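PDB 6D2K: FERM, ARHGEF and pleckstrin domain-containing protein 2 from Mus musculus, which acts as a guanine nucleotide exchange factor that activates RAC1 and takes part in semaphorin responses, actin remodelling and integrin regulation, here represented by its FERM domain. Local coordinates for residues 105-108 with 109-113. Sequence-based numbering, arbitrary orientation.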
# COMPACT_ATOMS: atom_id res chain seq x y z
N ALA A 105 3.23 -8.05 -6.92
CA ALA A 105 3.37 -7.46 -8.24
C ALA A 105 2.10 -6.72 -8.66
O ALA A 105 2.18 -5.63 -9.26
CB ALA A 105 3.74 -8.52 -9.29
N LEU A 106 0.94 -7.28 -8.33
CA LEU A 106 -0.34 -6.64 -8.63
C LEU A 106 -0.50 -5.35 -7.82
O LEU A 106 -1.06 -4.36 -8.31
CB LEU A 106 -1.53 -7.57 -8.34
CG LEU A 106 -1.70 -8.77 -9.29
CD1 LEU A 106 -2.96 -9.56 -8.94
CD2 LEU A 106 -1.75 -8.27 -10.73
N GLN A 107 -0.01 -5.35 -6.59
CA GLN A 107 -0.10 -4.16 -5.75
C GLN A 107 0.76 -3.05 -6.35
O GLN A 107 0.35 -1.89 -6.42
CB GLN A 107 0.36 -4.48 -4.33
CG GLN A 107 0.52 -3.25 -3.42
CD GLN A 107 -0.79 -2.61 -3.05
OE1 GLN A 107 -1.01 -1.42 -3.29
NE2 GLN A 107 -1.66 -3.38 -2.45
N LEU A 108 1.96 -3.41 -6.77
CA LEU A 108 2.87 -2.43 -7.36
C LEU A 108 2.31 -1.90 -8.68
O LEU A 108 2.46 -0.71 -8.98
CB LEU A 108 4.27 -3.03 -7.53
CG LEU A 108 4.91 -3.30 -6.17
CD1 LEU A 108 6.08 -4.25 -6.38
CD2 LEU A 108 5.35 -2.00 -5.46
N LYS A 109 1.67 -2.78 -9.45
CA LYS A 109 0.96 -2.37 -10.65
C LYS A 109 -0.08 -1.31 -10.30
O LYS A 109 -0.16 -0.29 -10.98
CB LYS A 109 0.32 -3.59 -11.34
CG LYS A 109 -0.60 -3.22 -12.51
CD LYS A 109 -1.21 -4.47 -13.13
CE LYS A 109 -2.31 -4.08 -14.11
NZ LYS A 109 -3.04 -5.24 -14.66
N ARG A 110 -0.86 -1.55 -9.25
CA ARG A 110 -1.87 -0.58 -8.83
C ARG A 110 -1.23 0.74 -8.39
O ARG A 110 -1.72 1.82 -8.74
CB ARG A 110 -2.75 -1.14 -7.71
CG ARG A 110 -3.65 -0.07 -7.07
CD ARG A 110 -4.11 -0.45 -5.66
NE ARG A 110 -5.08 -1.52 -5.71
CZ ARG A 110 -5.44 -2.27 -4.68
NH1 ARG A 110 -4.89 -2.10 -3.48
NH2 ARG A 110 -6.34 -3.23 -4.87
N ASP A 111 -0.13 0.66 -7.63
CA ASP A 111 0.52 1.87 -7.14
C ASP A 111 1.10 2.69 -8.29
O ASP A 111 1.15 3.91 -8.23
CB ASP A 111 1.62 1.53 -6.11
CG ASP A 111 1.05 1.02 -4.80
OD1 ASP A 111 1.82 0.45 -4.01
OD2 ASP A 111 -0.16 1.19 -4.56
N LEU A 112 1.54 2.01 -9.34
CA LEU A 112 2.02 2.72 -10.53
C LEU A 112 0.85 3.43 -11.23
O LEU A 112 0.95 4.62 -11.55
CB LEU A 112 2.74 1.74 -11.47
CG LEU A 112 3.38 2.31 -12.74
CD1 LEU A 112 4.53 3.22 -12.39
CD2 LEU A 112 3.87 1.17 -13.63
N LEU A 113 -0.25 2.72 -11.41
CA LEU A 113 -1.43 3.27 -12.08
C LEU A 113 -2.01 4.46 -11.32
O LEU A 113 -2.41 5.46 -11.92
CB LEU A 113 -2.50 2.18 -12.22
CG LEU A 113 -3.87 2.62 -12.76
CD1 LEU A 113 -3.74 3.17 -14.18
CD2 LEU A 113 -4.85 1.46 -12.73
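Ala105 O accepts a hydrogen bond from Lys109 N at 2.9 Å, one of four i to i+4 bonds that join 105-108 to 109-113 at the C-terminal end of alpha-helix 98-113. This helix belongs to the all-helical central domain of the FERM fold. The Lys109 chain is fully extended, which carries its NZ out to a long, weak ion pair with Glu135 of helix 121-136. Its CB rests 3.4 Å from Leu106 O. Leu106 O takes the next bond, from Arg110 N at 3.0 Å. At Gln107 the backbone O accepts from Asp111 N at 2.9 Å. The Gln107 side chain leaves CB anti to the backbone N and bends at chi2 (70°), which brings its amide up beside the ends of Arg110 and Asp111. The amide lies nearly perpendicular to the Arg110 guanidinium, their planes 85° apart. It is turned by 47° from the Asp111 carboxylate. Both charged groups have stronger partners outside this turn. Arg110 NH1 donates to Leu83 O of strand 79-85. The arginine therefore ties helix 98-113 of the central domain to the ubiquitin-like N-terminal domain. Asp111 OD1 forms a salt bridge with Arg196, which probably offsets the charge of the buried Asp111 carboxylate. Leu108 points to another side of the helix, where its side chain packs on Leu184 and Ala187 of helix 176-187. Leu112 instead touches Ile128 of helix 121-136, so these two leucines face different helices of the central domain. Their backbones remain joined by the fourth bond between the two segments, in which Leu112 N donates to Leu108 O at 2.9 Å and Leu112 CB lies 3.5 Å from that same oxygen.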